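Local coordinates for protein endoglucanase (Uncultured bacterium, PDB 3X17) that hydrolyses internal beta-1,4-glucosidic bonds of cellulose as an endoglucanase of glycoside hydrolase family 9, at residues D240-H245 against Q273-A278; A280-A285 against A302-A307; Y268-Q273 against G315-Y320; K182-T187 against L230-R235. One frame throughout, in Å; residues are numbered along the deposited sequence.

Contact 1: residues D240-H245 against Q273-A278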
loop_
_atom_site.group_PDB
_atom_site.type_symbol
_atom_site.label_atom_id
_atom_site.label_comp_id
_atom_site.label_asym_id
_atom_site.label_seq_id
_atom_site.Cartn_x
_atom_site.Cartn_y
_atom_site.Cartn_z
ATOM N N ASP A 240 6.172 -9.305 -28.849
ATOM C CA ASP A 240 6.680 -10.618 -28.483
ATOM C C ASP A 240 6.267 -10.980 -27.041
ATOM O O ASP A 240 6.451 -12.116 -26.612
ATOM C CB ASP A 240 8.197 -10.752 -28.737
ATOM C CG ASP A 240 9.030 -9.779 -27.902
ATOM O OD1 ASP A 240 8.455 -8.874 -27.268
ATOM O OD2 ASP A 240 10.270 -9.868 -27.961
ATOM N N GLY A 241 5.648 -10.026 -26.328
ATOM C CA GLY A 241 5.146 -10.291 -24.967
ATOM C C GLY A 241 5.988 -9.676 -23.888
ATOM O O GLY A 241 5.537 -9.534 -22.749
ATOM N N ALA A 242 7.171 -9.178 -24.246
ATOM C CA ALA A 242 8.006 -8.484 -23.266
ATOM C C ALA A 242 7.397 -7.127 -22.858
ATOM O O ALA A 242 6.667 -6.526 -23.623
ATOM C CB ALA A 242 9.442 -8.297 -23.809
ATOM N N VAL A 243 7.698 -6.662 -21.649
ATOM C CA VAL A 243 7.070 -5.457 -21.107
ATOM C C VAL A 243 8.125 -4.423 -20.716
ATOM O O VAL A 243 9.118 -4.763 -20.065
ATOM C CB VAL A 243 6.142 -5.772 -19.890
ATOM C CG1 VAL A 243 5.518 -4.485 -19.307
ATOM C CG2 VAL A 243 5.038 -6.721 -20.315
ATOM N N TYR A 244 7.992 -3.207 -21.257
ATOM C CA TYR A 244 8.927 -2.115 -20.962
ATOM C C TYR A 244 8.873 -1.754 -19.493
ATOM O O TYR A 244 7.860 -1.970 -18.817
ATOM C CB TYR A 244 8.632 -0.868 -21.830
ATOM C CG TYR A 244 8.833 -1.113 -23.312
ATOM C CD1 TYR A 244 10.108 -1.353 -23.828
ATOM C CD2 TYR A 244 7.746 -1.177 -24.184
ATOM C CE1 TYR A 244 10.300 -1.611 -25.181
ATOM C CE2 TYR A 244 7.919 -1.434 -25.541
ATOM C CZ TYR A 244 9.198 -1.664 -26.032
ATOM O OH TYR A 244 9.386 -1.947 -27.374
ATOM N N HIS A 245 9.961 -1.181 -19.000
ATOM C CA HIS A 245 10.173 -1.088 -17.570
ATOM C C HIS A 245 9.450 0.109 -16.983
ATOM O O HIS A 245 8.900 0.041 -15.895
ATOM C CB HIS A 245 11.660 -0.984 -17.269
ATOM C CG HIS A 245 11.972 -0.750 -15.829
ATOM N ND1 HIS A 245 11.567 -1.617 -14.829
ATOM C CD2 HIS A 245 12.790 0.153 -15.236
ATOM C CE1 HIS A 245 12.094 -1.232 -13.679
ATOM N NE2 HIS A 245 12.808 -0.138 -13.892
ATOM N N GLN A 273 11.461 -9.334 -15.043
ATOM C CA GLN A 273 10.607 -9.142 -13.850
ATOM C C GLN A 273 9.324 -8.363 -14.143
ATOM O O GLN A 273 8.255 -8.712 -13.655
ATOM C CB GLN A 273 11.371 -8.547 -12.641
ATOM C CG GLN A 273 11.985 -7.166 -12.855
ATOM C CD GLN A 273 11.119 -6.028 -12.321
ATOM O OE1 GLN A 273 9.969 -6.243 -11.899
ATOM N NE2 GLN A 273 11.647 -4.801 -12.377
ATOM N N ASP A 274 9.436 -7.298 -14.930
ATOM C CA ASP A 274 8.268 -6.533 -15.322
ATOM C C ASP A 274 7.355 -7.392 -16.180
ATOM O O ASP A 274 6.126 -7.309 -16.063
ATOM C CB ASP A 274 8.645 -5.238 -16.065
ATOM C CG ASP A 274 9.247 -4.179 -15.139
ATOM O OD1 ASP A 274 8.601 -3.844 -14.120
ATOM O OD2 ASP A 274 10.348 -3.646 -15.460
ATOM N N THR A 275 7.946 -8.166 -17.089
ATOM C CA THR A 275 7.159 -8.988 -17.983
ATOM C C THR A 275 6.328 -10.014 -17.159
ATOM O O THR A 275 5.110 -10.182 -17.357
ATOM C CB THR A 275 8.092 -9.685 -19.013
ATOM O OG1 THR A 275 8.784 -8.691 -19.791
ATOM C CG2 THR A 275 7.311 -10.583 -19.933
ATOM N N ALA A 276 6.970 -10.596 -16.152
ATOM C CA ALA A 276 6.328 -11.613 -15.297
ATOM C C ALA A 276 5.302 -10.973 -14.330
ATOM O O ALA A 276 4.184 -11.466 -14.196
ATOM C CB ALA A 276 7.415 -12.380 -14.502
ATOM N N LYS A 277 5.655 -9.852 -13.705
ATOM C CA LYS A 277 4.680 -9.105 -12.903
ATOM C C LYS A 277 3.425 -8.748 -13.702
ATOM O O LYS A 277 2.310 -8.949 -13.234
ATOM C CB LYS A 277 5.264 -7.825 -12.324
ATOM C CG LYS A 277 6.152 -8.008 -11.099
ATOM C CD LYS A 277 6.851 -6.684 -10.790
ATOM C CE LYS A 277 7.537 -6.674 -9.429
ATOM N NZ LYS A 277 8.929 -7.220 -9.563
ATOM N N ALA A 278 3.595 -8.321 -14.952
ATOM C CA ALA A 278 2.429 -7.915 -15.715
ATOM C C ALA A 278 1.634 -9.156 -16.084
ATOM O O ALA A 278 0.416 -9.149 -16.030
ATOM C CB ALA A 278 2.852 -7.145 -16.964
#

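Contact 2: residues A280-A285 against A302-A307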
loop_
_atom_site.group_PDB
_atom_site.type_symbol
_atom_site.label_atom_id
_atom_site.label_comp_id
_atom_site.label_asym_id
_atom_site.label_seq_id
_atom_site.Cartn_x
_atom_site.Cartn_y
_atom_site.Cartn_z
ATOM N N ALA A 280 1.358 -11.778 -14.247
ATOM C CA ALA A 280 0.641 -12.207 -13.046
ATOM C C ALA A 280 -0.613 -11.339 -12.845
ATOM O O ALA A 280 -1.723 -11.848 -12.650
ATOM C CB ALA A 280 1.566 -12.157 -11.805
ATOM N N ALA A 281 -0.455 -10.036 -12.977
ATOM C CA ALA A 281 -1.569 -9.132 -12.696
ATOM C C ALA A 281 -2.674 -9.317 -13.711
ATOM O O ALA A 281 -3.851 -9.398 -13.341
ATOM C CB ALA A 281 -1.103 -7.687 -12.658
ATOM N N TRP A 282 -2.292 -9.443 -14.979
ATOM C CA TRP A 282 -3.244 -9.708 -16.052
ATOM C C TRP A 282 -3.977 -11.043 -15.850
ATOM O O TRP A 282 -5.149 -11.158 -16.196
ATOM C CB TRP A 282 -2.547 -9.779 -17.405
ATOM C CG TRP A 282 -2.130 -8.469 -17.961
ATOM C CD1 TRP A 282 -2.775 -7.263 -17.824
ATOM C CD2 TRP A 282 -0.973 -8.220 -18.768
ATOM N NE1 TRP A 282 -2.053 -6.273 -18.453
ATOM C CE2 TRP A 282 -0.976 -6.840 -19.089
ATOM C CE3 TRP A 282 0.089 -9.016 -19.213
ATOM C CZ2 TRP A 282 0.032 -6.248 -19.851
ATOM C CZ3 TRP A 282 1.111 -8.415 -19.962
ATOM C CH2 TRP A 282 1.059 -7.063 -20.292
ATOM N N ALA A 283 -3.246 -12.092 -15.497
ATOM C CA ALA A 283 -3.898 -13.397 -15.262
ATOM C C ALA A 283 -4.867 -13.332 -14.078
ATOM O O ALA A 283 -5.937 -13.934 -14.110
ATOM C CB ALA A 283 -2.878 -14.491 -15.049
ATOM N N MET A 284 -4.480 -12.636 -13.008
ATOM C CA MET A 284 -5.447 -12.297 -11.966
ATOM C C MET A 284 -6.703 -11.595 -12.493
ATOM O O MET A 284 -7.792 -11.862 -12.032
ATOM C CB MET A 284 -4.801 -11.463 -10.861
ATOM C CG MET A 284 -3.910 -12.277 -9.961
ATOM S SD MET A 284 -2.950 -11.208 -8.878
ATOM C CE MET A 284 -4.186 -10.875 -7.616
ATOM N N ALA A 285 -6.532 -10.604 -13.359
ATOM C CA ALA A 285 -7.674 -9.816 -13.827
ATOM C C ALA A 285 -8.562 -10.694 -14.688
ATOM O O ALA A 285 -9.788 -10.504 -14.733
ATOM C CB ALA A 285 -7.202 -8.600 -14.629
ATOM N N ALA A 302 -4.941 -13.082 -22.822
ATOM C CA ALA A 302 -4.081 -13.230 -24.011
ATOM C C ALA A 302 -2.734 -12.577 -23.776
ATOM O O ALA A 302 -1.683 -13.152 -24.087
ATOM C CB ALA A 302 -4.759 -12.652 -25.271
ATOM N N ALA A 303 -2.770 -11.382 -23.191
ATOM C CA ALA A 303 -1.562 -10.651 -22.886
ATOM C C ALA A 303 -0.674 -11.450 -21.929
ATOM O O ALA A 303 0.540 -11.549 -22.129
ATOM C CB ALA A 303 -1.917 -9.310 -22.276
ATOM N N ALA A 304 -1.272 -11.982 -20.864
ATOM C CA ALA A 304 -0.502 -12.755 -19.871
ATOM C C ALA A 304 0.167 -13.954 -20.538
ATOM O O ALA A 304 1.321 -14.287 -20.238
ATOM C CB ALA A 304 -1.396 -13.230 -18.680
ATOM N N GLU A 305 -0.561 -14.595 -21.441
ATOM C CA GLU A 305 -0.078 -15.794 -22.132
ATOM C C GLU A 305 1.088 -15.491 -23.068
ATOM O O GLU A 305 2.006 -16.303 -23.207
ATOM C CB GLU A 305 -1.221 -16.477 -22.907
ATOM C CG GLU A 305 -2.245 -17.156 -21.997
ATOM C CD GLU A 305 -3.485 -17.685 -22.742
ATOM O OE1 GLU A 305 -3.903 -17.078 -23.752
ATOM O OE2 GLU A 305 -4.095 -18.662 -22.259
ATOM N N GLN A 306 1.063 -14.316 -23.690
ATOM C CA GLN A 306 2.094 -13.931 -24.651
ATOM C C GLN A 306 3.369 -13.548 -23.886
ATOM O O GLN A 306 4.463 -13.953 -24.242
ATOM C CB GLN A 306 1.571 -12.760 -25.508
ATOM C CG GLN A 306 2.523 -12.230 -26.582
ATOM C CD GLN A 306 3.010 -13.324 -27.522
ATOM O OE1 GLN A 306 2.212 -14.099 -28.061
ATOM N NE2 GLN A 306 4.333 -13.443 -27.664
ATOM N N ALA A 307 3.200 -12.802 -22.803
ATOM C CA ALA A 307 4.268 -12.535 -21.863
ATOM C C ALA A 307 4.943 -13.801 -21.322
ATOM O O ALA A 307 6.158 -13.856 -21.193
ATOM C CB ALA A 307 3.745 -11.695 -20.716
#

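Contact 3: residues Y268-Q273 against G315-Y320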
loop_
_atom_site.group_PDB
_atom_site.type_symbol
_atom_site.label_atom_id
_atom_site.label_comp_id
_atom_site.label_asym_id
_atom_site.label_seq_id
_atom_site.Cartn_x
_atom_site.Cartn_y
_atom_site.Cartn_z
ATOM N N TYR A 268 11.507 3.125 -21.401
ATOM C CA TYR A 268 12.771 2.465 -21.087
ATOM C C TYR A 268 12.695 0.970 -21.397
ATOM O O TYR A 268 11.610 0.435 -21.638
ATOM C CB TYR A 268 13.123 2.725 -19.627
ATOM C CG TYR A 268 13.545 4.164 -19.370
ATOM C CD1 TYR A 268 12.610 5.191 -19.389
ATOM C CD2 TYR A 268 14.892 4.510 -19.300
ATOM C CE1 TYR A 268 12.980 6.491 -19.200
ATOM C CE2 TYR A 268 15.276 5.823 -19.109
ATOM C CZ TYR A 268 14.314 6.801 -19.060
ATOM O OH TYR A 268 14.675 8.109 -18.921
ATOM N N ARG A 269 13.844 0.299 -21.361
ATOM C CA ARG A 269 13.998 -1.007 -21.973
ATOM C C ARG A 269 13.248 -2.077 -21.181
ATOM O O ARG A 269 12.994 -1.911 -19.987
ATOM C CB ARG A 269 15.478 -1.374 -22.014
ATOM C CG ARG A 269 16.046 -1.689 -20.619
ATOM C CD ARG A 269 17.530 -1.958 -20.664
ATOM N NE ARG A 269 18.257 -0.818 -21.196
ATOM C CZ ARG A 269 19.423 -0.907 -21.826
ATOM N NH1 ARG A 269 20.034 -2.087 -21.961
ATOM N NH2 ARG A 269 19.998 0.196 -22.290
ATOM N N ILE A 270 12.894 -3.171 -21.854
ATOM C CA ILE A 270 12.171 -4.248 -21.200
ATOM C C ILE A 270 12.985 -4.892 -20.071
ATOM O O ILE A 270 14.222 -4.864 -20.065
ATOM C CB ILE A 270 11.727 -5.335 -22.173
ATOM C CG1 ILE A 270 12.936 -6.006 -22.832
ATOM C CG2 ILE A 270 10.771 -4.767 -23.232
ATOM C CD1 ILE A 270 13.215 -7.449 -22.374
ATOM N N THR A 271 12.261 -5.645 -19.244
ATOM C CA THR A 271 12.819 -6.376 -18.138
ATOM C C THR A 271 11.950 -7.634 -18.005
ATOM O O THR A 271 10.749 -7.593 -18.307
ATOM C CB THR A 271 12.661 -5.493 -16.907
ATOM O OG1 THR A 271 13.911 -4.881 -16.556
ATOM C CG2 THR A 271 12.032 -6.199 -15.797
ATOM N N THR A 272 12.560 -8.763 -17.643
ATOM C CA THR A 272 11.805 -9.993 -17.404
ATOM C C THR A 272 10.969 -9.955 -16.124
ATOM O O THR A 272 9.873 -10.482 -16.126
ATOM C CB THR A 272 12.708 -11.247 -17.400
ATOM O OG1 THR A 272 13.842 -11.011 -16.552
ATOM C CG2 THR A 272 13.200 -11.533 -18.812
ATOM N N GLN A 273 11.461 -9.334 -15.043
ATOM C CA GLN A 273 10.607 -9.142 -13.850
ATOM C C GLN A 273 9.324 -8.363 -14.143
ATOM O O GLN A 273 8.255 -8.712 -13.655
ATOM C CB GLN A 273 11.371 -8.547 -12.641
ATOM C CG GLN A 273 11.985 -7.166 -12.855
ATOM C CD GLN A 273 11.119 -6.028 -12.321
ATOM O OE1 GLN A 273 9.969 -6.243 -11.899
ATOM N NE2 GLN A 273 11.647 -4.801 -12.377
ATOM N N GLY A 315 16.208 -15.958 -20.753
ATOM C CA GLY A 315 16.871 -15.896 -19.443
ATOM C C GLY A 315 16.549 -14.555 -18.776
ATOM O O GLY A 315 15.821 -13.726 -19.330
ATOM N N PRO A 316 17.079 -14.338 -17.574
ATOM C CA PRO A 316 16.893 -13.089 -16.863
ATOM C C PRO A 316 17.327 -11.910 -17.728
ATOM O O PRO A 316 18.407 -11.937 -18.296
ATOM C CB PRO A 316 17.833 -13.247 -15.674
ATOM C CG PRO A 316 17.766 -14.749 -15.390
ATOM C CD PRO A 316 17.776 -15.350 -16.759
ATOM N N ILE A 317 16.483 -10.890 -17.831
ATOM C CA ILE A 317 16.910 -9.622 -18.387
ATOM C C ILE A 317 16.621 -8.537 -17.372
ATOM O O ILE A 317 15.490 -8.066 -17.241
ATOM C CB ILE A 317 16.174 -9.316 -19.723
ATOM C CG1 ILE A 317 16.455 -10.435 -20.728
ATOM C CG2 ILE A 317 16.613 -7.937 -20.291
ATOM C CD1 ILE A 317 15.680 -10.323 -22.033
ATOM N N LEU A 318 17.657 -8.127 -16.659
ATOM C CA LEU A 318 17.467 -7.271 -15.534
ATOM C C LEU A 318 18.518 -6.173 -15.548
ATOM O O LEU A 318 19.266 -6.005 -14.589
ATOM C CB LEU A 318 17.532 -8.098 -14.242
ATOM C CG LEU A 318 16.419 -9.176 -14.169
ATOM C CD1 LEU A 318 16.643 -10.197 -13.072
ATOM C CD2 LEU A 318 15.056 -8.539 -13.995
ATOM N N ASP A 319 18.567 -5.416 -16.636
ATOM C CA ASP A 319 19.556 -4.339 -16.769
ATOM C C ASP A 319 18.963 -2.997 -16.418
ATOM O O ASP A 319 17.965 -2.569 -17.024
ATOM C CB ASP A 319 20.078 -4.280 -18.206
ATOM C CG ASP A 319 20.725 -5.567 -18.633
ATOM O OD1 ASP A 319 21.508 -6.134 -17.832
ATOM O OD2 ASP A 319 20.479 -5.988 -19.779
ATOM N N TYR A 320 19.638 -2.291 -15.533
ATOM C CA TYR A 320 19.173 -1.006 -15.049
ATOM C C TYR A 320 20.294 0.037 -15.160
ATOM O O TYR A 320 20.849 0.466 -14.154
ATOM C CB TYR A 320 18.662 -1.113 -13.600
ATOM C CG TYR A 320 17.551 -2.151 -13.404
ATOM C CD1 TYR A 320 16.238 -1.872 -13.758
ATOM C CD2 TYR A 320 17.832 -3.406 -12.881
ATOM C CE1 TYR A 320 15.228 -2.821 -13.581
ATOM C CE2 TYR A 320 16.847 -4.373 -12.739
ATOM C CZ TYR A 320 15.539 -4.060 -13.035
ATOM O OH TYR A 320 14.562 -5.018 -12.870
HETATM O O HOH W 1 15.055 -1.336 -17.365
HETATM O O HOH W 2 18.890 -5.125 -21.473
HETATM O O HOH W 3 16.802 -4.674 -18.761
#

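Contact 4: residues K182-T187 against L230-R235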
loop_
_atom_site.group_PDB
_atom_site.type_symbol
_atom_site.label_atom_id
_atom_site.label_comp_id
_atom_site.label_asym_id
_atom_site.label_seq_id
_atom_site.Cartn_x
_atom_site.Cartn_y
_atom_site.Cartn_z
ATOM N N LYS A 182 5.870 6.773 -14.692
ATOM C CA LYS A 182 4.955 5.642 -14.654
ATOM C C LYS A 182 5.808 4.388 -14.774
ATOM O O LYS A 182 6.738 4.336 -15.559
ATOM C CB LYS A 182 3.972 5.724 -15.812
ATOM C CG LYS A 182 3.237 7.095 -15.894
ATOM C CD LYS A 182 2.118 7.090 -16.928
ATOM C CE LYS A 182 2.633 6.822 -18.337
ATOM N NZ LYS A 182 1.595 7.223 -19.378
ATOM N N TYR A 183 5.616 3.454 -13.868
ATOM C CA TYR A 183 6.627 2.414 -13.695
ATOM C C TYR A 183 5.915 1.091 -13.649
ATOM O O TYR A 183 5.000 0.916 -12.857
ATOM C CB TYR A 183 7.343 2.609 -12.371
ATOM C CG TYR A 183 8.022 3.928 -12.200
ATOM C CD1 TYR A 183 7.327 5.004 -11.665
ATOM C CD2 TYR A 183 9.403 4.049 -12.388
ATOM C CE1 TYR A 183 7.956 6.177 -11.366
ATOM C CE2 TYR A 183 10.063 5.229 -12.067
ATOM C CZ TYR A 183 9.333 6.300 -11.606
ATOM O OH TYR A 183 9.962 7.493 -11.320
ATOM N N VAL A 184 6.305 0.162 -14.506
ATOM C CA VAL A 184 5.590 -1.100 -14.574
ATOM C C VAL A 184 5.715 -1.920 -13.268
ATOM O O VAL A 184 4.806 -2.694 -12.909
ATOM C CB VAL A 184 6.055 -1.949 -15.755
ATOM C CG1 VAL A 184 5.606 -3.407 -15.543
ATOM C CG2 VAL A 184 5.446 -1.422 -17.048
ATOM N N THR A 185 6.798 -1.692 -12.531
ATOM C CA THR A 185 7.189 -2.588 -11.455
ATOM C C THR A 185 6.260 -2.364 -10.256
ATOM O O THR A 185 5.797 -3.314 -9.632
ATOM C CB THR A 185 8.693 -2.370 -11.074
ATOM O OG1 THR A 185 9.510 -2.501 -12.260
ATOM C CG2 THR A 185 9.154 -3.392 -10.029
ATOM N N THR A 186 5.865 -1.114 -10.040
ATOM C CA THR A 186 4.912 -0.776 -8.985
ATOM C C THR A 186 3.471 -0.872 -9.474
ATOM O O THR A 186 2.585 -1.237 -8.706
ATOM C CB THR A 186 5.154 0.660 -8.441
ATOM O OG1 THR A 186 5.393 1.535 -9.550
ATOM C CG2 THR A 186 6.360 0.704 -7.475
ATOM N N THR A 187 3.226 -0.478 -10.723
ATOM C CA THR A 187 1.883 -0.508 -11.281
ATOM C C THR A 187 1.318 -1.914 -11.263
ATOM O O THR A 187 0.155 -2.104 -10.924
ATOM C CB THR A 187 1.812 0.035 -12.755
ATOM O OG1 THR A 187 2.087 1.433 -12.752
ATOM C CG2 THR A 187 0.368 -0.142 -13.367
ATOM N N LEU A 230 -4.160 -1.456 -15.759
ATOM C CA LEU A 230 -3.824 -2.623 -16.568
ATOM C C LEU A 230 -3.795 -2.295 -18.060
ATOM O O LEU A 230 -3.007 -2.886 -18.823
ATOM C CB LEU A 230 -4.828 -3.738 -16.318
ATOM C CG LEU A 230 -4.832 -4.279 -14.878
ATOM C CD1 LEU A 230 -5.834 -5.404 -14.833
ATOM C CD2 LEU A 230 -3.423 -4.792 -14.559
ATOM N N GLU A 231 -4.687 -1.391 -18.477
ATOM C CA GLU A 231 -4.722 -0.941 -19.877
ATOM C C GLU A 231 -3.461 -0.184 -20.293
ATOM O O GLU A 231 -2.970 -0.331 -21.424
ATOM C CB GLU A 231 -5.992 -0.139 -20.148
ATOM C CG GLU A 231 -7.188 -1.080 -20.238
ATOM C CD GLU A 231 -8.501 -0.417 -20.640
ATOM O OE1 GLU A 231 -8.720 0.761 -20.272
ATOM O OE2 GLU A 231 -9.366 -1.124 -21.231
ATOM N N TRP A 232 -2.868 0.508 -19.333
ATOM C CA TRP A 232 -1.543 1.074 -19.527
ATOM C C TRP A 232 -0.443 0.043 -19.650
ATOM O O TRP A 232 0.397 0.142 -20.534
ATOM C CB TRP A 232 -1.204 2.068 -18.430
ATOM C CG TRP A 232 0.098 2.686 -18.700
ATOM C CD1 TRP A 232 0.410 3.511 -19.746
ATOM C CD2 TRP A 232 1.327 2.437 -18.006
ATOM N NE1 TRP A 232 1.738 3.849 -19.699
ATOM C CE2 TRP A 232 2.336 3.163 -18.677
ATOM C CE3 TRP A 232 1.658 1.742 -16.842
ATOM C CZ2 TRP A 232 3.649 3.181 -18.243
ATOM C CZ3 TRP A 232 2.981 1.756 -16.413
ATOM C CH2 TRP A 232 3.958 2.457 -17.126
ATOM N N LEU A 233 -0.465 -0.981 -18.793
ATOM C CA LEU A 233 0.369 -2.168 -19.002
ATOM C C LEU A 233 0.298 -2.770 -20.419
ATOM O O LEU A 233 1.335 -3.159 -20.974
ATOM C CB LEU A 233 0.084 -3.257 -17.945
ATOM C CG LEU A 233 0.369 -2.933 -16.469
ATOM C CD1 LEU A 233 0.332 -4.219 -15.600
ATOM C CD2 LEU A 233 1.730 -2.166 -16.273
ATOM N N PHE A 234 -0.911 -2.928 -20.977
ATOM C CA PHE A 234 -1.037 -3.376 -22.362
ATOM C C PHE A 234 -0.171 -2.510 -23.302
ATOM O O PHE A 234 0.533 -3.040 -24.164
ATOM C CB PHE A 234 -2.500 -3.359 -22.858
ATOM C CG PHE A 234 -3.402 -4.352 -22.166
ATOM C CD1 PHE A 234 -2.950 -5.635 -21.837
ATOM C CD2 PHE A 234 -4.737 -4.029 -21.925
ATOM C CE1 PHE A 234 -3.795 -6.537 -21.178
ATOM C CE2 PHE A 234 -5.617 -4.967 -21.367
ATOM C CZ PHE A 234 -5.140 -6.213 -20.972
ATOM N N ARG A 235 -0.227 -1.188 -23.135
ATOM C CA ARG A 235 0.490 -0.279 -24.057
ATOM C C ARG A 235 1.997 -0.405 -23.838
ATOM O O ARG A 235 2.787 0.002 -24.694
ATOM C CB ARG A 235 0.021 1.170 -23.875
ATOM C CG ARG A 235 -1.517 1.380 -24.017
ATOM C CD ARG A 235 -1.963 2.804 -23.618
ATOM N NE ARG A 235 -3.422 2.894 -23.568
ATOM C CZ ARG A 235 -4.174 3.006 -22.455
ATOM N NH1 ARG A 235 -3.653 3.314 -21.259
ATOM N NH2 ARG A 235 -5.491 2.920 -22.567
#

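Contact 1: residues D240-H245 against Q273-A278
T275 on the helix and V243 on the strand meet, with their CA atoms 4.7 Å apart. The T275 side chain is met by the backbone of G241 to V243. Its CB lies 4.0 Å from V243 N, which is contact without a bond. OG1 is placed beside its own backbone N, anti to the carbonyl carbon (chi1 -61°). There T275 OG1 accepts a hydrogen bond from V243 N at 3.0 Å, with an N-H...O angle of 148°. The same hydroxyl is also bonded to T271 O, one turn back, so it ties the strand to the start of the helix. The other branch, T275 CG2, packs 3.5 Å from G241 O, which also accepts from Q237 NE2. V243 answers with its own branch: V243 CG2 lies 4.0 Å from A278 CB, an apolar touch one turn along the helix. At the other end, H245 turns its ring edge to D274. H245 ND1 donates to D274 OD2, but the modelled length of 2.4 Å is very short and doubtful as a value. The ring and carboxylate planes are 45° apart. D274 OD1 is hydrogen-bonded to T185 OG1, and H245 NE2 to P330 O, so both groups have a second anchor. The contact is wholly buried. It sets strand 243-249 against the first turns of helix 272-288. Helix 184-200 adjoins the D274 and H245 end, and helix 294-312 borders T275 through A307.

Contact 2: residues A280-A285 against A302-A307
A303 O is gripped by several donors. A303 O takes the helix bond from A307 N at 3.0 Å, a weak one from Q306 N, and a hydrogen bond from Q237 NE2. The A303 carbonyl O also lies 3.9 Å from W282 CZ3, at the rim of the indole. A303 CB sits over one face of that indole, 3.8 Å from the centroid of the W282 six-membered ring and 15° off its normal. This is a CH-pi contact. A307 CB meets the same ring from the edge, 4.3 Å from W282 CZ3. Helices 272-288 and 294-312 are consecutive in the chain. Their segments 280-285 and 302-307 run nearly antiparallel, with a signed crossing angle of -147° and axes 8.1 Å apart at closest. This is the kind of helix pairing from which the (alpha/alpha)6 barrel is built. The small alanines are consistent with such an approach. A304 CB fits between W282 CB, at 3.9 Å, and A283 CB, at 4.1 Å. With CG anti to its carbonyl carbon (chi1 -75°), W282 points its ring system at helix 294-312. F234 of helix 221-235 stacks with the indole and also touches A303. L230 and L233 of that helix pack on W282 as well.

Contact 3: residues Y268-Q273 against G315-Y320
T272 and I317 hold each other by two hydrogen bonds. T272 N donates to I317 O at 3.0 Å, and I317 N donates to T272 OG1 at 2.9 Å, nearly straight at 167°. OG1 reaches it from between the threonine's own backbone N and carbonyl carbon (chi1 49°). I270 CD1 meets I317 CD1 at 3.8 Å. L318 CD2 packs 3.6 Å from Q273 CG. Q273 NE2 donates to Y320 OH at 3.0 Å, with the oxygen close to the amide plane. T271 OG1 is buried here with no polar partner in the model. Water 3 joins I270 O to D319 N, 2.9 Å from each. R269 NH1 and D319 OD2 are 4.5 Å apart, beyond a salt bridge, and are joined through water 2. Further out, T272 OG1 bonds to D336 OD2. Y320 OH is bonded to the carbonyl of D333, a calcium ligand. Q273 OE1 takes K277 NZ, which pairs with D339, a ligand of the same calcium. A leucine in place of Q273 would probably leave Y320 OH and T185 OG1 without the amide donor and K277 without this oxygen. The direct bonds across the segments thus all join neutral groups, and their second shell leads to the calcium site.

Contact 4: residues K182-T187 against L230-R235
V184 and L233 mark the closest backbone approach, CA to CA 6.9 Å, where strand 182-183 passes into helix 184-200 beside the last turns of helix 221-235. W232 reaches from its helix to the strand. Its CG is anti to its backbone N (chi1 -176°). K182 CD lies over one face of the W232 indole. K182 CB is 3.5 Å from W232 CH2, and K182 CE is 3.4 Å from W232 NE1. K182 NZ and W232 NE1 are both donors, so they do not bond to each other. Both are instead bonded to A170 O. NZ has further partners in G172 O and the carboxylate of D152. The fold here is the (alpha/alpha)6 barrel, and helices 184-200 and 221-235 probably belong to it. A short strand leads into the first of them. The zinc ion lies about 6 Å from the K182 side chain, which also touches the zinc ligand C132. An alanine at W232 would probably leave the K182 methylenes without their flat cover and A170 O short of one donor. Beside W232, V184 CG2 lies 3.9 Å from L233 CD2 and 4.1 Å from W232 CZ3. T187 CG2 meets L233 CD2 at 3.8 Å, the two side chains passing antiparallel to one another. T187 OG1 donates to Y183 O at 3.0 Å, from above the carbonyl plane. The same oxygen accepts T187 N.

Overall arrangement
All four contacts lie in the catalytic family 9 region, on one side of the chain's centre. Contact 4 closes first along the chain, and contact 1 opens soon after it. Contacts 1 and 3 interlock: their segments alternate and share Q273, with centres about 8 Å apart. Contact 2 falls wholly between the two segments of contact 3, its centre about 18 Å from that of contact 3. Helix 272-288 takes part in contacts 1, 2 and 3. Strands 182-183, 243-249 and 265-271 of one mixed sheet link contacts 4, 1 and 3, which fasten it to helices and a loop. Contact 2 packs helix on helix. T185 of contact 4 probably bonds to D274 and Q273. Contact 4 comes near the zinc ion, and Q273 near a calcium ion.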